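Local atomic coordinates of cytolethal distending toxin protein B (Haemophilus ducreyi, PDB entry 1SR4), a protein that probably acts as the DNase I-like, DNA-damaging subunit of a bacterial genotoxin that assembles with two partner chains. Residues A106-I111 with P165-Y170; Y85-D90 with P123-R128; A218-A223 with R228-E233. One frame throughout, in Å; residues are numbered along the deposited sequence.

Contact 1 of 3, residues A106-I111 with P165-Y170; sequences ADEAFI and PERRVY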
loop_
_atom_site.group_PDB
_atom_site.type_symbol
_atom_site.label_atom_id
_atom_site.label_comp_id
_atom_site.label_asym_id
_atom_site.label_seq_id
_atom_site.Cartn_x
_atom_site.Cartn_y
_atom_site.Cartn_z
ATOM N N ALA B 106 8.375 -1.294 -21.492
ATOM C CA ALA B 106 7.543 -0.478 -22.373
ATOM C C ALA B 106 8.040 -0.557 -23.822
ATOM O O ALA B 106 9.243 -0.579 -24.075
ATOM C CB ALA B 106 7.554 0.978 -21.910
ATOM N N ASP B 107 7.123 -0.620 -24.780
ATOM C CA ASP B 107 7.550 -0.646 -26.177
ATOM C C ASP B 107 7.848 0.792 -26.598
ATOM O O ASP B 107 8.695 1.053 -27.452
ATOM C CB ASP B 107 6.453 -1.228 -27.079
ATOM C CG ASP B 107 6.255 -2.723 -26.872
ATOM O OD1 ASP B 107 7.255 -3.459 -26.898
ATOM O OD2 ASP B 107 5.109 -3.172 -26.686
ATOM N N GLU B 108 7.172 1.731 -25.952
ATOM C CA GLU B 108 7.314 3.131 -26.300
ATOM C C GLU B 108 6.777 3.997 -25.160
ATOM O O GLU B 108 5.985 3.531 -24.340
ATOM C CB GLU B 108 6.518 3.347 -27.591
ATOM C CG GLU B 108 6.327 4.755 -28.092
ATOM C CD GLU B 108 5.466 4.776 -29.354
ATOM O OE1 GLU B 108 4.666 3.837 -29.561
ATOM O OE2 GLU B 108 5.573 5.735 -30.136
ATOM N N ALA B 109 7.234 5.240 -25.085
ATOM C CA ALA B 109 6.761 6.149 -24.050
ATOM C C ALA B 109 6.082 7.314 -24.754
ATOM O O ALA B 109 6.357 7.571 -25.932
ATOM C CB ALA B 109 7.913 6.648 -23.201
ATOM N N PHE B 110 5.191 7.996 -24.033
ATOM C CA PHE B 110 4.437 9.139 -24.552
ATOM C C PHE B 110 4.355 10.205 -23.472
ATOM O O PHE B 110 4.128 9.883 -22.310
ATOM C CB PHE B 110 2.988 8.744 -24.856
ATOM C CG PHE B 110 2.813 7.854 -26.047
ATOM C CD1 PHE B 110 2.693 8.392 -27.321
ATOM C CD2 PHE B 110 2.700 6.477 -25.891
ATOM C CE1 PHE B 110 2.452 7.565 -28.434
ATOM C CE2 PHE B 110 2.463 5.645 -26.991
ATOM C CZ PHE B 110 2.336 6.193 -28.263
ATOM N N ILE B 111 4.541 11.464 -23.847
ATOM C CA ILE B 111 4.392 12.570 -22.915
ATOM C C ILE B 111 3.355 13.467 -23.586
ATOM O O ILE B 111 3.531 13.861 -24.737
ATOM C CB ILE B 111 5.706 13.380 -22.707
ATOM C CG1 ILE B 111 6.697 12.598 -21.839
ATOM C CG2 ILE B 111 5.400 14.692 -22.015
ATOM C CD1 ILE B 111 7.456 11.531 -22.588
ATOM N N PRO B 165 -1.723 5.803 -38.039
ATOM C CA PRO B 165 -2.623 4.730 -38.478
ATOM C C PRO B 165 -2.706 3.611 -37.456
ATOM O O PRO B 165 -3.797 3.175 -37.087
ATOM C CB PRO B 165 -2.000 4.272 -39.792
ATOM C CG PRO B 165 -1.399 5.527 -40.320
ATOM C CD PRO B 165 -0.744 6.123 -39.092
ATOM N N GLU B 166 -1.544 3.170 -36.989
ATOM C CA GLU B 166 -1.465 2.095 -36.013
ATOM C C GLU B 166 -2.034 2.463 -34.639
ATOM O O GLU B 166 -2.406 1.592 -33.859
ATOM C CB GLU B 166 -0.013 1.618 -35.878
ATOM C CG GLU B 166 1.057 2.720 -35.906
ATOM C CD GLU B 166 1.347 3.269 -37.309
ATOM O OE1 GLU B 166 1.542 2.461 -38.244
ATOM O OE2 GLU B 166 1.397 4.511 -37.471
ATOM N N ARG B 167 -2.126 3.755 -34.351
ATOM C CA ARG B 167 -2.657 4.195 -33.070
ATOM C C ARG B 167 -4.176 4.096 -32.972
ATOM O O ARG B 167 -4.732 4.142 -31.874
ATOM C CB ARG B 167 -2.229 5.630 -32.800
ATOM C CG ARG B 167 -0.743 5.797 -32.605
ATOM C CD ARG B 167 -0.441 7.237 -32.293
ATOM N NE ARG B 167 0.984 7.488 -32.134
ATOM C CZ ARG B 167 1.498 8.697 -31.955
ATOM N NH1 ARG B 167 0.695 9.757 -31.912
ATOM N NH2 ARG B 167 2.810 8.845 -31.830
ATOM N N ARG B 168 -4.848 3.958 -34.112
ATOM C CA ARG B 168 -6.308 3.873 -34.125
ATOM C C ARG B 168 -6.856 2.607 -33.462
ATOM O O ARG B 168 -8.043 2.517 -33.168
ATOM C CB ARG B 168 -6.832 3.989 -35.566
ATOM C CG ARG B 168 -6.377 5.280 -36.262
ATOM C CD ARG B 168 -7.124 5.596 -37.573
ATOM N NE ARG B 168 -7.191 4.460 -38.498
ATOM C CZ ARG B 168 -7.080 4.557 -39.824
ATOM N NH1 ARG B 168 -6.884 5.740 -40.400
ATOM N NH2 ARG B 168 -7.188 3.467 -40.577
ATOM N N VAL B 169 -6.003 1.622 -33.225
ATOM C CA VAL B 169 -6.470 0.410 -32.575
ATOM C C VAL B 169 -5.968 0.347 -31.122
ATOM O O VAL B 169 -6.170 -0.648 -30.434
ATOM C CB VAL B 169 -5.990 -0.852 -33.318
ATOM C CG1 VAL B 169 -6.564 -0.870 -34.737
ATOM C CG2 VAL B 169 -4.466 -0.906 -33.337
ATOM N N TYR B 170 -5.323 1.412 -30.658
ATOM C CA TYR B 170 -4.796 1.415 -29.294
ATOM C C TYR B 170 -5.840 1.722 -28.233
ATOM O O TYR B 170 -6.692 2.596 -28.412
ATOM C CB TYR B 170 -3.679 2.448 -29.137
ATOM C CG TYR B 170 -2.365 2.152 -29.828
ATOM C CD1 TYR B 170 -2.140 0.951 -30.505
ATOM C CD2 TYR B 170 -1.336 3.084 -29.792
ATOM C CE1 TYR B 170 -0.908 0.696 -31.127
ATOM C CE2 TYR B 170 -0.120 2.847 -30.403
ATOM C CZ TYR B 170 0.093 1.659 -31.063
ATOM O OH TYR B 170 1.322 1.435 -31.622
HETATM O O HOH W 1 2.934 4.219 -31.796
#
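F110 and R167 bring together the outermost strand 108-112 and the loop between helix 147-159 and strand 171-175, whose backbones stay well apart, E108 CA and R167 CA being 12.1 Å from each other. Long side chains bridge that gap from opposite directions. The F110 ring presents its CE1 edge to one face of the R167 guanidinium, CE1 lying 3.6 Å from NH2, with the two planes 78° apart. This is an edge-on-face meeting in which the guanidinium supplies the face, so it is not a cation-pi stack over the ring. R167 arrives there because its chain runs extended from CG to NE, chi2 and chi3 both near 180°, while NH1 bonds to T157 O in the last turn of helix 147-159. The F110 ring also meets that of F158, on the same helix, edge-to-face. E108 OE2 stands 4.5 Å from R167 NH2, beyond a salt bridge; its OE1 instead pairs with R128. One water donates to E108 OE1 (2.9 Å) and is hydrogen-bonded to Y170 OH at 3.2 Å. The water thus links E108 to Y170, whereas R167 meets an aromatic edge, and any attraction between E108 and R167 is long-range and probably modest.

Contact 2 of 3, residues Y85-D90 with P123-R128; sequences YYSRLD and PAVGIR
Y85 and I127 meet where the two sheets in the four-layered alpha/beta sandwich of the DNase I-like fold face each other, strand 81-87 from the eight-stranded sheet and strand 124-129 from the six-stranded one. The segments run 172° apart, nearly antiparallel, but no hydrogen bond joins them: each strand bonds to neighbours in its own sheet, and side chains fill the space between. S87 CA and V125 CA are 7.5 Å apart, and the pairs Y85-I127, S87-V125 and L89-P123 follow one another along the two segments, the last pair just beyond the strands.

I127 crosses Y85 at about a right angle and sets its CG2 methyl over one face of the ring, a CH-pi contact with CG2 4.1 Å from the Y85 ring centroid and 25° off the normal. The methyl sits toward the rim, closest to CG and CD2. With chi1 at 59°, I127 places CG1 between its backbone N and carbonyl carbon and turns CG2 anti to the carbonyl carbon; CD1 at the end of the CG1 branch also nears Y85 CD2. The phenol hydroxyl reaches past this contact to E68 and to the backbone N of A106.

In the middle, V125 CG2 lies 4.0 Å from S87 CB and equally far from OG, a van der Waals contact; the hydroxyl's polar partner is P65 O. L98 of strand 98-102 also packs against V125 and L89, continuing the apolar layer. Next to L89, the D90 carboxylate bonds to T7 and T8 of the cytolethal distending toxin protein C chain, and L89 packs on Y9 of that chain, so this end of the interior borders a subunit interface. L89 and P123 reach toward each other, CD1 of L89 4.0 Å from CD of the P123 ring.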
loop_
_atom_site.group_PDB
_atom_site.type_symbol
_atom_site.label_atom_id
_atom_site.label_comp_id
_atom_site.label_asym_id
_atom_site.label_seq_id
_atom_site.Cartn_x
_atom_site.Cartn_y
_atom_site.Cartn_z
ATOM N N TYR B 85 9.593 3.713 -15.042
ATOM C CA TYR B 85 9.738 4.818 -16.004
ATOM C C TYR B 85 9.524 6.055 -15.134
ATOM O O TYR B 85 8.462 6.257 -14.546
ATOM C CB TYR B 85 8.714 4.670 -17.113
ATOM C CG TYR B 85 9.031 3.445 -17.930
ATOM C CD1 TYR B 85 10.029 3.485 -18.911
ATOM C CD2 TYR B 85 8.449 2.211 -17.626
ATOM C CE1 TYR B 85 10.450 2.322 -19.561
ATOM C CE2 TYR B 85 8.863 1.040 -18.274
ATOM C CZ TYR B 85 9.872 1.105 -19.237
ATOM O OH TYR B 85 10.343 -0.059 -19.837
ATOM N N TYR B 86 10.572 6.858 -15.045
ATOM C CA TYR B 86 10.623 8.005 -14.145
ATOM C C TYR B 86 10.743 9.364 -14.834
ATOM O O TYR B 86 11.623 9.576 -15.668
ATOM C CB TYR B 86 11.821 7.743 -13.224
ATOM C CG TYR B 86 12.176 8.773 -12.177
ATOM C CD1 TYR B 86 11.262 9.150 -11.191
ATOM C CD2 TYR B 86 13.484 9.263 -12.089
ATOM C CE1 TYR B 86 11.642 9.981 -10.130
ATOM C CE2 TYR B 86 13.878 10.098 -11.027
ATOM C CZ TYR B 86 12.949 10.447 -10.051
ATOM O OH TYR B 86 13.341 11.245 -8.992
ATOM N N SER B 87 9.852 10.276 -14.479
ATOM C CA SER B 87 9.869 11.615 -15.039
ATOM C C SER B 87 10.147 12.559 -13.874
ATOM O O SER B 87 9.261 12.857 -13.077
ATOM C CB SER B 87 8.523 11.929 -15.684
ATOM O OG SER B 87 8.488 13.281 -16.099
ATOM N N ARG B 88 11.390 13.010 -13.764
ATOM C CA ARG B 88 11.776 13.882 -12.667
ATOM C C ARG B 88 11.458 15.340 -13.008
ATOM O O ARG B 88 12.347 16.128 -13.327
ATOM C CB ARG B 88 13.266 13.697 -12.379
ATOM C CG ARG B 88 13.769 14.399 -11.139
ATOM C CD ARG B 88 15.282 14.216 -10.992
ATOM N NE ARG B 88 15.795 15.021 -9.886
ATOM C CZ ARG B 88 16.081 16.320 -9.964
ATOM N NH1 ARG B 88 15.924 16.977 -11.108
ATOM N NH2 ARG B 88 16.502 16.971 -8.886
ATOM N N LEU B 89 10.176 15.675 -12.944
ATOM C CA LEU B 89 9.690 17.016 -13.251
ATOM C C LEU B 89 10.097 18.098 -12.254
ATOM O O LEU B 89 10.381 19.238 -12.647
ATOM C CB LEU B 89 8.159 16.992 -13.339
ATOM C CG LEU B 89 7.559 16.016 -14.357
ATOM C CD1 LEU B 89 6.045 15.942 -14.181
ATOM C CD2 LEU B 89 7.922 16.458 -15.759
ATOM N N ASP B 90 10.115 17.742 -10.970
ATOM C CA ASP B 90 10.428 18.685 -9.897
ATOM C C ASP B 90 11.932 18.945 -9.710
ATOM O O ASP B 90 12.548 18.443 -8.772
ATOM C CB ASP B 90 9.816 18.163 -8.586
ATOM C CG ASP B 90 9.774 19.207 -7.491
ATOM O OD1 ASP B 90 10.313 20.310 -7.698
ATOM O OD2 ASP B 90 9.188 18.918 -6.420
ATOM N N PRO B 123 2.490 17.264 -17.229
ATOM C CA PRO B 123 2.010 16.474 -18.362
ATOM C C PRO B 123 1.647 15.052 -17.974
ATOM O O PRO B 123 2.005 14.574 -16.895
ATOM C CB PRO B 123 3.201 16.499 -19.322
ATOM C CG PRO B 123 4.372 16.415 -18.358
ATOM C CD PRO B 123 3.963 17.412 -17.272
ATOM N N ALA B 124 0.922 14.371 -18.848
ATOM C CA ALA B 124 0.597 12.977 -18.582
ATOM C C ALA B 124 1.829 12.240 -19.114
ATOM O O ALA B 124 2.366 12.611 -20.172
ATOM C CB ALA B 124 -0.654 12.556 -19.356
ATOM N N VAL B 125 2.295 11.228 -18.386
ATOM C CA VAL B 125 3.460 10.452 -18.811
ATOM C C VAL B 125 2.959 9.019 -18.937
ATOM O O VAL B 125 2.282 8.515 -18.040
ATOM C CB VAL B 125 4.593 10.544 -17.761
ATOM C CG1 VAL B 125 5.795 9.685 -18.181
ATOM C CG2 VAL B 125 5.024 12.002 -17.605
ATOM N N GLY B 126 3.266 8.362 -20.049
ATOM C CA GLY B 126 2.763 7.008 -20.217
ATOM C C GLY B 126 3.620 6.045 -21.004
ATOM O O GLY B 126 4.595 6.426 -21.663
ATOM N N ILE B 127 3.250 4.774 -20.925
ATOM C CA ILE B 127 3.967 3.739 -21.638
ATOM C C ILE B 127 2.999 2.832 -22.380
ATOM O O ILE B 127 1.869 2.561 -21.935
ATOM C CB ILE B 127 4.817 2.857 -20.690
ATOM C CG1 ILE B 127 3.905 2.200 -19.643
ATOM C CG2 ILE B 127 5.924 3.692 -20.051
ATOM C CD1 ILE B 127 4.605 1.196 -18.733
ATOM N N ARG B 128 3.450 2.386 -23.542
ATOM C CA ARG B 128 2.667 1.486 -24.347
ATOM C C ARG B 128 3.260 0.088 -24.224
ATOM O O ARG B 128 4.480 -0.088 -24.241
ATOM C CB ARG B 128 2.698 1.923 -25.814
ATOM C CG ARG B 128 2.065 0.907 -26.751
ATOM C CD ARG B 128 1.919 1.450 -28.170
ATOM N NE ARG B 128 3.172 1.592 -28.925
ATOM C CZ ARG B 128 3.905 0.582 -29.396
ATOM N NH1 ARG B 128 3.542 -0.683 -29.194
ATOM N NH2 ARG B 128 4.991 0.836 -30.117
#

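Contact 3 of 3, residues A218-A223 with R228-E233; sequences AILHDA and REQARE
Q230 bends at chi2 (-72°), turning its amide toward the backbone of D222, while D222, with CG trans to N (chi1 -179°), directs its carboxylate at E233. The amide grips the D222 backbone twice. D222 N donates to Q230 OE1 at 2.8 Å, nearly straight at 173°, the donor tilted from the plane of the Q230 carbonyl. Q230 NE2 returns a bond to D222 O at 3.2 Å; the acceptor lies close to the amide plane, although the donor stands above the D222 carbonyl plane. Q230 thus uses its side-chain amide like a neighbouring strand's peptide, holding the residue that follows strand 216-221 to the 3-10 segment 230-232. The H221 ring lies obliquely beside the amide, ND1 3.8 Å from Q230 NE2, and ND1 itself is bonded to N198 O.

E233, bent at chi2, crosses D222 at about a right angle, its OE1 2.6 Å from D222 OD2. L220 CD1 lies 3.9 Å from E233 OE1, an apolar neighbour to the acid pair, and D222 OD1 bonds to H224 N. E233 O accepts a bond from R107 of the cytolethal distending toxin subunit A chain. Two buried carboxylate oxygens this close probably share a proton, which suggests that the pair carries less than two full charges.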
loop_
_atom_site.group_PDB
_atom_site.type_symbol
_atom_site.label_atom_id
_atom_site.label_comp_id
_atom_site.label_asym_id
_atom_site.label_seq_id
_atom_site.Cartn_x
_atom_site.Cartn_y
_atom_site.Cartn_z
ATOM N N ALA B 218 -9.415 6.562 -12.597
ATOM C CA ALA B 218 -8.969 6.452 -13.975
ATOM C C ALA B 218 -10.025 6.840 -15.002
ATOM O O ALA B 218 -11.218 6.923 -14.699
ATOM C CB ALA B 218 -8.504 5.013 -14.241
ATOM N N ILE B 219 -9.562 7.107 -16.218
ATOM C CA ILE B 219 -10.448 7.378 -17.332
ATOM C C ILE B 219 -9.837 6.574 -18.476
ATOM O O ILE B 219 -8.613 6.592 -18.685
ATOM C CB ILE B 219 -10.554 8.882 -17.699
ATOM C CG1 ILE B 219 -11.537 9.029 -18.868
ATOM C CG2 ILE B 219 -9.192 9.455 -18.063
ATOM C CD1 ILE B 219 -12.104 10.439 -19.043
ATOM N N LEU B 220 -10.660 5.842 -19.209
ATOM C CA LEU B 220 -10.083 5.037 -20.278
ATOM C C LEU B 220 -10.848 5.008 -21.581
ATOM O O LEU B 220 -12.009 5.386 -21.642
ATOM C CB LEU B 220 -9.891 3.604 -19.790
ATOM C CG LEU B 220 -11.127 2.804 -19.388
ATOM C CD1 LEU B 220 -11.774 2.176 -20.622
ATOM C CD2 LEU B 220 -10.701 1.694 -18.426
ATOM N N HIS B 221 -10.159 4.577 -22.628
ATOM C CA HIS B 221 -10.768 4.427 -23.937
ATOM C C HIS B 221 -10.467 2.986 -24.337
ATOM O O HIS B 221 -9.301 2.601 -24.459
ATOM C CB HIS B 221 -10.153 5.375 -24.974
ATOM C CG HIS B 221 -10.525 5.022 -26.383
ATOM N ND1 HIS B 221 -11.827 5.055 -26.837
ATOM C CD2 HIS B 221 -9.784 4.539 -27.409
ATOM C CE1 HIS B 221 -11.873 4.603 -28.078
ATOM N NE2 HIS B 221 -10.646 4.283 -28.449
ATOM N N ASP B 222 -11.508 2.177 -24.496
ATOM C CA ASP B 222 -11.313 0.792 -24.906
ATOM C C ASP B 222 -11.599 0.713 -26.400
ATOM O O ASP B 222 -12.746 0.826 -26.815
ATOM C CB ASP B 222 -12.268 -0.138 -24.168
ATOM C CG ASP B 222 -12.067 -1.594 -24.551
ATOM O OD1 ASP B 222 -11.500 -1.870 -25.630
ATOM O OD2 ASP B 222 -12.486 -2.470 -23.777
ATOM N N ALA B 223 -10.558 0.521 -27.199
ATOM C CA ALA B 223 -10.716 0.448 -28.649
ATOM C C ALA B 223 -11.692 -0.637 -29.107
ATOM O O ALA B 223 -12.174 -0.593 -30.239
ATOM C CB ALA B 223 -9.359 0.229 -29.307
ATOM N N ARG B 228 -20.008 5.886 -27.277
ATOM C CA ARG B 228 -21.189 5.835 -26.430
ATOM C C ARG B 228 -21.419 4.485 -25.756
ATOM O O ARG B 228 -22.377 4.324 -25.005
ATOM C CB ARG B 228 -22.426 6.235 -27.253
ATOM C CG ARG B 228 -22.358 7.673 -27.787
ATOM C CD ARG B 228 -23.128 7.854 -29.090
ATOM N NE ARG B 228 -24.554 7.574 -28.953
ATOM C CZ ARG B 228 -25.376 8.233 -28.139
ATOM N NH1 ARG B 228 -24.907 9.219 -27.380
ATOM N NH2 ARG B 228 -26.670 7.913 -28.089
ATOM N N GLU B 229 -20.533 3.524 -26.000
ATOM C CA GLU B 229 -20.689 2.193 -25.412
ATOM C C GLU B 229 -19.558 1.804 -24.450
ATOM O O GLU B 229 -19.448 0.642 -24.051
ATOM C CB GLU B 229 -20.775 1.155 -26.534
ATOM C CG GLU B 229 -21.834 1.472 -27.581
ATOM C CD GLU B 229 -23.184 0.870 -27.251
ATOM O OE1 GLU B 229 -23.430 0.601 -26.058
ATOM O OE2 GLU B 229 -24.002 0.671 -28.183
ATOM N N GLN B 230 -18.725 2.769 -24.072
ATOM C CA GLN B 230 -17.601 2.493 -23.170
ATOM C C GLN B 230 -18.040 1.970 -21.789
ATOM O O GLN B 230 -17.287 1.264 -21.108
ATOM C CB GLN B 230 -16.762 3.755 -23.016
ATOM C CG GLN B 230 -16.137 4.252 -24.327
ATOM C CD GLN B 230 -15.010 3.363 -24.795
ATOM O OE1 GLN B 230 -14.173 2.949 -24.000
ATOM N NE2 GLN B 230 -14.981 3.061 -26.083
ATOM N N ALA B 231 -19.265 2.291 -21.383
ATOM C CA ALA B 231 -19.752 1.835 -20.088
ATOM C C ALA B 231 -19.882 0.306 -20.042
ATOM O O ALA B 231 -20.192 -0.261 -19.001
ATOM C CB ALA B 231 -21.084 2.501 -19.759
ATOM N N ARG B 232 -19.647 -0.364 -21.168
ATOM C CA ARG B 232 -19.699 -1.823 -21.181
ATOM C C ARG B 232 -18.385 -2.393 -20.615
ATOM O O ARG B 232 -18.245 -3.602 -20.446
ATOM C CB ARG B 232 -19.903 -2.354 -22.606
ATOM C CG ARG B 232 -21.326 -2.209 -23.170
ATOM C CD ARG B 232 -21.360 -2.768 -24.595
ATOM N NE ARG B 232 -22.665 -2.662 -25.248
ATOM C CZ ARG B 232 -23.757 -3.340 -24.891
ATOM N NH1 ARG B 232 -24.894 -3.166 -25.563
ATOM N NH2 ARG B 232 -23.721 -4.191 -23.867
ATOM N N GLU B 233 -17.422 -1.522 -20.321
ATOM C CA GLU B 233 -16.134 -1.972 -19.789
ATOM C C GLU B 233 -16.265 -2.818 -18.508
ATOM O O GLU B 233 -16.946 -2.433 -17.567
ATOM C CB GLU B 233 -15.236 -0.765 -19.499
ATOM C CG GLU B 233 -13.769 -1.137 -19.252
ATOM C CD GLU B 233 -13.133 -1.816 -20.453
ATOM O OE1 GLU B 233 -13.305 -1.301 -21.576
ATOM O OE2 GLU B 233 -12.457 -2.857 -20.283
#

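How the contacts relate
All three contacts involve the six-stranded sheet of the DNase I-like fold. Contact 1 uses its edge strand 108-112, contact 2 the adjacent strand 124-129, and contact 3 strand 216-221 farther across. Along the chain contacts 1 and 2 interleave, and contact 3 follows both. Centres lie about 15 Å apart for contacts 1 and 2, which touch through a probable D107 N to R128 O hydrogen bond and A106 packing on I127, and about 17 Å for contacts 1 and 3, which meet where V169 and Y170 pack on A223. The centres of contacts 2 and 3 are about 23 Å apart on opposite sides of the chain's centre. Contact 2 joins the two sheets, whereas contacts 1 and 3 tie loops to the six-stranded sheet; contacts 2 and 3 border different partner chains.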